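Local coordinates for SusD superfamily protein (Parabacteroides distasonis, PDB 3OTN) that probably binds glycans or other nutrients at the outer membrane, as a SusD-family protein of a gut bacterium, at residues D299-T302 / Q306-F309; K289-S294 / Q413-L418. One frame throughout, in Å; residues are numbered along the deposited sequence.

Overall arrangement
Contacts 1 and 2 lie on the same side of the chain's centre, with their own centres about 10 Å apart, and contact 1 is nested inside the loop that contact 2 closes. Helix 289-292 leads through the 3-10 turn 300-302 into strand 308-312, while helix 403-418, one side of contact 2, also bonds to contact 1. They are joined by the salt bridge from Arg301 NH1 to Asp417 OD1, 2.7 Å long, beside a probable hydrogen bond of 2.7 Å between Tyr307 OH and Asp417 O. Phe416 packs its CB against Arg301 CZ at 3.7 Å. An acetate ion, probably from the crystallisation liquor, sits about 4 Å from the side chain of Ser294.

Contact 1: residues D299-T302 / Q306-F309; sequences DKRT and QYFF
A tight local contact, in which Arg301 meets Tyr307 through both backbone and side chain, folds the loop after helix 289-292 back on the start of strand 308-312. Tyr307 N donates to Arg301 O (3.1 Å, N-H...O angle 154°). A water 2.6 Å from Arg301 O, probably donating to it, accepts from Phe308 N and so carries the pairing one residue further. The Arg301 and Tyr307 side chains run alongside each other in the same direction, and Arg301 CG makes a CH-pi contact over one face of the Tyr307 ring, 4.1 Å from its centroid. An Asx turn at Asp299 opens the 3-10 segment 300-302: Asp299 OD1 accepts from Arg301 N (2.8 Å) and also from Arg301 NE. With Arg301 NH2 in a salt bridge to Asp299 OD2 (2.7 Å), the guanidinium holds the carboxylate side-on, a bend at chi3 (-62°) turning it back to its own turn, while Arg301 NH1 and Tyr307 OH turn to Asp417 of helix 403-418, NH1 also to Gln413. Gln306 packs CG against Lys300 O at 3.2 Å, while its amide NE2 lies 3.7 Å from Lys300 CE. At the other end, Thr302 CG2 meets the edge of the Phe308 ring.

Contact 2: residues K289-S294 / Q413-L418; sequences KEFVES and QRYFDL
The backbones of 289-294 and 413-418 stay well apart, the nearest CA atoms being those of Ser294 and Phe416 at 9.1 Å, and aromatic side chains bridge the distance. This is aromatic packing of a short helix onto a longer one in the SusD-like fold: helix 289-292, with Glu293 and Ser294, is set against residues 413-418 of helix 403-418, and segments 119 residues apart at their closest ends are brought together in a buried interface.

Phe291 crosses from one side. Its CG stands anti to the backbone N (chi1 -178°), which extends the ring toward helix 403-418, where CZ points edge-on at the carbonyl of Tyr415, 3.6 Å from Tyr415 O. Phe291 CE1 is shared between two rings: it approaches the edge of Tyr415 at CD2 (4.3 Å) and also packs against Phe416 CD1. Met424 of helix 424-431 touches both Phe291 and Tyr415, and Tyr415 OH is tied to the backbone N of Arg435.

Phe416 turns its own rim to the end of the 289-294 segment. Its CZ lies 3.6 Å from Ser294 O. The serine hydroxyl is held back toward its own segment: with chi1 at 74°, Ser294 OG donates to Phe291 O at 2.6 Å, a carbonyl that also accepts from Ser294 N, while Phe416 CE1 meets the same OG in the plane of the ring at 3.6 Å.

Contact 1: residues D299-T302 / Q306-F309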
ATOM      1  N   ASP A 299      -1.626  24.772   2.761  1.00 29.68           N
ATOM      2  CA  ASP A 299      -1.169  23.550   2.046  1.00 26.88           C
ATOM      3  C   ASP A 299      -1.968  23.369   0.738  1.00 26.37           C
ATOM      4  O   ASP A 299      -3.209  23.360   0.746  1.00 26.37           O
ATOM      5  CB  ASP A 299      -1.329  22.340   2.969  1.00 26.92           C
ATOM      6  CG  ASP A 299      -0.503  21.132   2.540  1.00 27.66           C
ATOM      7  OD1 ASP A 299      -0.581  20.745   1.373  1.00 28.91           O
ATOM      8  OD2 ASP A 299       0.175  20.529   3.405  1.00 24.31           O
ATOM      9  N   LYS A 300      -1.275  23.249  -0.392  1.00 26.57           N
ATOM     10  CA  LYS A 300      -1.938  22.942  -1.655  1.00 27.36           C
ATOM     11  C   LYS A 300      -2.809  21.676  -1.586  1.00 26.91           C
ATOM     12  O   LYS A 300      -3.851  21.612  -2.236  1.00 25.66           O
ATOM     13  CB  LYS A 300      -0.934  22.822  -2.789  1.00 26.49           C
ATOM     14  CG  LYS A 300      -1.555  22.601  -4.154  1.00 32.70           C
ATOM     15  CD  LYS A 300      -0.521  22.728  -5.275  1.00 41.93           C
ATOM     16  CE  LYS A 300      -1.124  22.504  -6.660  1.00 36.18           C
ATOM     17  NZ  LYS A 300      -0.147  22.738  -7.727  1.00 42.39           N
ATOM     18  N   ARG A 301      -2.392  20.675  -0.808  1.00 24.69           N
ATOM     19  CA  ARG A 301      -3.117  19.405  -0.749  1.00 23.52           C
ATOM     20  C   ARG A 301      -4.553  19.543  -0.241  1.00 25.85           C
ATOM     21  O   ARG A 301      -5.423  18.729  -0.618  1.00 22.78           O
ATOM     22  CB  ARG A 301      -2.332  18.376   0.083  1.00 24.88           C
ATOM     23  CG  ARG A 301      -1.024  17.947  -0.640  1.00 21.69           C
ATOM     24  CD  ARG A 301       0.040  17.278   0.201  1.00 21.35           C
ATOM     25  NE  ARG A 301       0.587  18.107   1.273  1.00 24.28           N
ATOM     26  CZ  ARG A 301       1.747  17.873   1.892  1.00 20.62           C
ATOM     27  NH1 ARG A 301       2.496  16.799   1.596  1.00 24.39           N
ATOM     28  NH2 ARG A 301       2.147  18.699   2.852  1.00 24.39           N
ATOM     29  N   THR A 302      -4.808  20.571   0.583  1.00 23.47           N
ATOM     30  CA  THR A 302      -6.158  20.827   1.098  1.00 25.66           C
ATOM     31  C   THR A 302      -6.944  21.876   0.288  1.00 27.21           C
ATOM     32  O   THR A 302      -8.051  22.264   0.672  1.00 26.65           O
ATOM     33  CB  THR A 302      -6.118  21.219   2.604  1.00 25.90           C
ATOM     34  OG1 THR A 302      -5.206  22.313   2.766  1.00 28.09           O
ATOM     35  CG2 THR A 302      -5.673  20.015   3.438  1.00 25.21           C
ATOM     36  N   GLN A 306      -7.771  19.057  -4.960  1.00 21.96           N
ATOM     37  CA  GLN A 306      -6.421  18.532  -4.930  1.00 23.30           C
ATOM     38  C   GLN A 306      -6.593  17.159  -4.315  1.00 20.44           C
ATOM     39  O   GLN A 306      -7.072  16.277  -5.005  1.00 20.97           O
ATOM     40  CB  GLN A 306      -5.466  19.479  -4.194  1.00 24.80           C
ATOM     41  CG  GLN A 306      -5.299  20.805  -4.975  1.00 24.05           C
ATOM     42  CD  GLN A 306      -4.557  20.648  -6.317  1.00 27.41           C
ATOM     43  OE1 GLN A 306      -3.826  19.694  -6.540  1.00 22.24           O
ATOM     44  NE2 GLN A 306      -4.718  21.620  -7.182  1.00 24.33           N
ATOM     45  N   TYR A 307      -6.277  16.956  -3.045  1.00 20.78           N
ATOM     46  CA  TYR A 307      -6.490  15.650  -2.432  1.00 19.25           C
ATOM     47  C   TYR A 307      -7.926  15.426  -1.984  1.00 22.76           C
ATOM     48  O   TYR A 307      -8.370  14.267  -1.859  1.00 23.43           O
ATOM     49  CB  TYR A 307      -5.536  15.476  -1.260  1.00 21.27           C
ATOM     50  CG  TYR A 307      -4.146  14.983  -1.584  1.00 20.25           C
ATOM     51  CD1 TYR A 307      -3.672  14.844  -2.895  1.00 25.30           C
ATOM     52  CD2 TYR A 307      -3.280  14.649  -0.549  1.00 19.05           C
ATOM     53  CE1 TYR A 307      -2.404  14.331  -3.154  1.00 21.82           C
ATOM     54  CE2 TYR A 307      -2.006  14.115  -0.806  1.00 22.84           C
ATOM     55  CZ  TYR A 307      -1.569  13.982  -2.104  1.00 22.77           C
ATOM     56  OH  TYR A 307      -0.304  13.501  -2.365  1.00 19.15           O
ATOM     57  N   PHE A 308      -8.646  16.522  -1.732  1.00 18.18           N
ATOM     58  CA  PHE A 308     -10.008  16.464  -1.221  1.00 19.08           C
ATOM     59  C   PHE A 308     -10.940  17.307  -2.070  1.00 20.32           C
ATOM     60  O   PHE A 308     -10.495  18.237  -2.770  1.00 22.84           O
ATOM     61  CB  PHE A 308     -10.051  16.920   0.260  1.00 18.83           C
ATOM     62  CG  PHE A 308      -9.080  16.179   1.127  1.00 20.42           C
ATOM     63  CD1 PHE A 308      -9.259  14.830   1.376  1.00 20.28           C
ATOM     64  CD2 PHE A 308      -7.919  16.808   1.601  1.00 23.77           C
ATOM     65  CE1 PHE A 308      -8.328  14.129   2.150  1.00 22.67           C
ATOM     66  CE2 PHE A 308      -6.982  16.116   2.334  1.00 21.65           C
ATOM     67  CZ  PHE A 308      -7.181  14.781   2.626  1.00 18.57           C
ATOM     68  N   PHE A 309     -12.226  16.983  -1.997  1.00 22.12           N
ATOM     69  CA  PHE A 309     -13.289  17.797  -2.610  1.00 22.50           C
ATOM     70  C   PHE A 309     -14.529  17.844  -1.741  1.00 23.28           C
ATOM     71  O   PHE A 309     -14.701  17.035  -0.832  1.00 25.66           O
ATOM     72  CB  PHE A 309     -13.578  17.420  -4.077  1.00 23.72           C
ATOM     73  CG  PHE A 309     -14.348  16.131  -4.303  1.00 23.18           C
ATOM     74  CD1 PHE A 309     -13.935  14.917  -3.770  1.00 23.10           C
ATOM     75  CD2 PHE A 309     -15.448  16.125  -5.183  1.00 26.71           C
ATOM     76  CE1 PHE A 309     -14.621  13.711  -4.058  1.00 23.22           C
ATOM     77  CE2 PHE A 309     -16.145  14.931  -5.467  1.00 27.92           C
ATOM     78  CZ  PHE A 309     -15.731  13.725  -4.913  1.00 20.32           C
TER
HETATM   79  O   HOH W   1      -7.986  19.102  -1.100  1.00 31.30           O

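Contact 2: residues K289-S294 / Q413-L418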
ATOM      1  N   LYS A 289     -12.860  14.832   9.062  1.00 25.44           N
ATOM      2  CA  LYS A 289     -12.734  16.288   9.181  1.00 24.56           C
ATOM      3  C   LYS A 289     -11.467  16.667   9.971  1.00 22.52           C
ATOM      4  O   LYS A 289     -10.760  17.564   9.585  1.00 23.28           O
ATOM      5  CB  LYS A 289     -14.009  16.834   9.858  1.00 26.96           C
ATOM      6  CG  LYS A 289     -13.978  18.286  10.368  1.00 38.50           C
ATOM      7  CD  LYS A 289     -15.229  18.577  11.249  1.00 43.32           C
ATOM      8  CE  LYS A 289     -14.928  19.587  12.377  1.00 47.28           C
ATOM      9  NZ  LYS A 289     -14.732  20.980  11.894  1.00 46.96           N
ATOM     10  N   GLU A 290     -11.175  15.948  11.051  1.00 25.80           N
ATOM     11  CA  GLU A 290      -9.993  16.198  11.921  1.00 26.59           C
ATOM     12  C   GLU A 290      -8.645  16.010  11.216  1.00 24.96           C
ATOM     13  O   GLU A 290      -7.705  16.788  11.431  1.00 24.97           O
ATOM     14  CB  GLU A 290     -10.012  15.300  13.184  1.00 27.55           C
ATOM     15  CG  GLU A 290     -11.149  15.580  14.190  1.00 25.82           C
ATOM     16  CD  GLU A 290     -12.467  14.852  13.864  1.00 38.07           C
ATOM     17  OE1 GLU A 290     -12.623  14.277  12.741  1.00 29.48           O
ATOM     18  OE2 GLU A 290     -13.348  14.882  14.736  1.00 41.10           O
ATOM     19  N   PHE A 291      -8.541  14.990  10.360  1.00 22.90           N
ATOM     20  CA  PHE A 291      -7.339  14.824   9.567  1.00 21.75           C
ATOM     21  C   PHE A 291      -7.199  15.904   8.523  1.00 20.67           C
ATOM     22  O   PHE A 291      -6.107  16.458   8.349  1.00 20.12           O
ATOM     23  CB  PHE A 291      -7.259  13.457   8.904  1.00 20.42           C
ATOM     24  CG  PHE A 291      -5.987  13.244   8.118  1.00 22.02           C
ATOM     25  CD1 PHE A 291      -4.751  13.345   8.739  1.00 23.16           C
ATOM     26  CD2 PHE A 291      -6.030  12.972   6.749  1.00 19.78           C
ATOM     27  CE1 PHE A 291      -3.562  13.143   8.017  1.00 27.78           C
ATOM     28  CE2 PHE A 291      -4.865  12.781   6.018  1.00 22.86           C
ATOM     29  CZ  PHE A 291      -3.620  12.854   6.652  1.00 25.26           C
ATOM     30  N   VAL A 292      -8.284  16.199   7.811  1.00 21.68           N
ATOM     31  CA  VAL A 292      -8.221  17.215   6.763  1.00 20.59           C
ATOM     32  C   VAL A 292      -7.791  18.549   7.382  1.00 22.96           C
ATOM     33  O   VAL A 292      -6.921  19.253   6.839  1.00 25.61           O
ATOM     34  CB  VAL A 292      -9.553  17.322   6.008  1.00 21.98           C
ATOM     35  CG1 VAL A 292      -9.580  18.566   5.088  1.00 22.75           C
ATOM     36  CG2 VAL A 292      -9.807  16.026   5.193  1.00 23.68           C
ATOM     37  N   GLU A 293      -8.353  18.876   8.548  1.00 23.21           N
ATOM     38  CA  GLU A 293      -8.080  20.170   9.184  1.00 25.24           C
ATOM     39  C   GLU A 293      -6.716  20.214   9.906  1.00 26.18           C
ATOM     40  O   GLU A 293      -6.353  21.259  10.400  1.00 26.38           O
ATOM     41  CB  GLU A 293      -9.259  20.559  10.089  1.00 26.31           C
ATOM     42  CG  GLU A 293     -10.507  20.769   9.193  1.00 31.75           C
ATOM     43  CD  GLU A 293     -11.775  21.170   9.899  1.00 36.68           C
ATOM     44  OE1 GLU A 293     -11.798  21.164  11.145  1.00 33.95           O
ATOM     45  OE2 GLU A 293     -12.743  21.506   9.164  1.00 37.08           O
ATOM     46  N   SER A 294      -5.980  19.086   9.941  1.00 25.05           N
ATOM     47  CA  SER A 294      -4.631  19.005  10.546  1.00 26.42           C
ATOM     48  C   SER A 294      -3.477  19.441   9.646  1.00 27.33           C
ATOM     49  O   SER A 294      -2.357  19.610  10.129  1.00 25.18           O
ATOM     50  CB  SER A 294      -4.336  17.576  11.044  1.00 27.60           C
ATOM     51  OG  SER A 294      -4.056  16.648  10.012  1.00 22.38           O
ATOM     52  N   GLN A 413       5.183  14.508   6.463  1.00 21.65           N
ATOM     53  CA  GLN A 413       5.021  14.453   5.024  1.00 19.65           C
ATOM     54  C   GLN A 413       4.556  13.082   4.531  1.00 15.96           C
ATOM     55  O   GLN A 413       3.866  13.011   3.525  1.00 17.17           O
ATOM     56  CB  GLN A 413       6.263  14.955   4.274  1.00 21.69           C
ATOM     57  CG  GLN A 413       6.622  16.404   4.591  1.00 24.51           C
ATOM     58  CD  GLN A 413       5.438  17.344   4.469  1.00 22.93           C
ATOM     59  OE1 GLN A 413       4.624  17.193   3.565  1.00 25.81           O
ATOM     60  NE2 GLN A 413       5.332  18.306   5.374  1.00 20.97           N
ATOM     61  N   ARG A 414       4.888  12.012   5.252  1.00 16.93           N
ATOM     62  CA  ARG A 414       4.350  10.711   4.943  1.00 17.86           C
ATOM     63  C   ARG A 414       2.826  10.708   5.139  1.00 19.89           C
ATOM     64  O   ARG A 414       2.098  10.196   4.287  1.00 18.86           O
ATOM     65  CB  ARG A 414       5.006   9.617   5.773  1.00 19.35           C
ATOM     66  CG  ARG A 414       6.471   9.354   5.358  1.00 25.19           C
ATOM     67  CD  ARG A 414       7.039   8.132   6.097  1.00 28.81           C
ATOM     68  NE  ARG A 414       6.367   6.943   5.603  1.00 20.74           N
ATOM     69  CZ  ARG A 414       6.625   6.346   4.455  1.00 22.57           C
ATOM     70  NH1 ARG A 414       7.623   6.747   3.677  1.00 23.27           N
ATOM     71  NH2 ARG A 414       5.902   5.304   4.092  1.00 24.70           N
ATOM     72  N   TYR A 415       2.356  11.239   6.271  1.00 19.77           N
ATOM     73  CA  TYR A 415       0.926  11.304   6.523  1.00 19.86           C
ATOM     74  C   TYR A 415       0.246  12.186   5.458  1.00 19.09           C
ATOM     75  O   TYR A 415      -0.740  11.786   4.836  1.00 19.81           O
ATOM     76  CB  TYR A 415       0.609  11.887   7.902  1.00 20.79           C
ATOM     77  CG  TYR A 415       0.633  10.879   9.052  1.00 19.19           C
ATOM     78  CD1 TYR A 415       1.825  10.291   9.479  1.00 18.68           C
ATOM     79  CD2 TYR A 415      -0.529  10.567   9.748  1.00 22.59           C
ATOM     80  CE1 TYR A 415       1.860   9.409  10.568  1.00 23.45           C
ATOM     81  CE2 TYR A 415      -0.508   9.694  10.819  1.00 21.61           C
ATOM     82  CZ  TYR A 415       0.672   9.130  11.236  1.00 22.77           C
ATOM     83  OH  TYR A 415       0.646   8.258  12.285  1.00 23.41           O
ATOM     84  N   PHE A 416       0.795  13.373   5.251  1.00 21.27           N
ATOM     85  CA  PHE A 416       0.150  14.357   4.404  1.00 20.36           C
ATOM     86  C   PHE A 416       0.211  14.034   2.920  1.00 20.48           C
ATOM     87  O   PHE A 416      -0.779  14.284   2.215  1.00 20.71           O
ATOM     88  CB  PHE A 416       0.673  15.752   4.663  1.00 22.29           C
ATOM     89  CG  PHE A 416       0.421  16.261   6.097  1.00 22.52           C
ATOM     90  CD1 PHE A 416      -0.834  16.128   6.709  1.00 23.97           C
ATOM     91  CD2 PHE A 416       1.419  16.903   6.787  1.00 23.02           C
ATOM     92  CE1 PHE A 416      -1.048  16.616   8.016  1.00 26.13           C
ATOM     93  CE2 PHE A 416       1.212  17.397   8.088  1.00 21.39           C
ATOM     94  CZ  PHE A 416      -0.028  17.249   8.688  1.00 19.81           C
ATOM     95  N   ASP A 417       1.350  13.541   2.446  1.00 20.65           N
ATOM     96  CA  ASP A 417       1.558  13.286   1.020  1.00 20.39           C
ATOM     97  C   ASP A 417       1.085  11.909   0.580  1.00 22.41           C
ATOM     98  O   ASP A 417       0.574  11.754  -0.543  1.00 18.98           O
ATOM     99  CB  ASP A 417       3.032  13.461   0.621  1.00 19.04           C
ATOM    100  CG  ASP A 417       3.196  14.246  -0.662  1.00 22.77           C
ATOM    101  OD1 ASP A 417       2.715  15.395  -0.651  1.00 23.81           O
ATOM    102  OD2 ASP A 417       3.765  13.723  -1.663  1.00 26.19           O
ATOM    103  N   LEU A 418       1.268  10.913   1.449  1.00 20.03           N
ATOM    104  CA  LEU A 418       0.881   9.539   1.129  1.00 19.36           C
ATOM    105  C   LEU A 418      -0.468   9.067   1.709  1.00 18.06           C
ATOM    106  O   LEU A 418      -0.758   7.871   1.720  1.00 20.63           O
ATOM    107  CB  LEU A 418       2.003   8.586   1.555  1.00 19.55           C
ATOM    108  CG  LEU A 418       3.416   9.027   1.117  1.00 23.56           C
ATOM    109  CD1 LEU A 418       4.454   8.052   1.669  1.00 16.46           C
ATOM    110  CD2 LEU A 418       3.484   9.100  -0.413  1.00 20.71           C
TER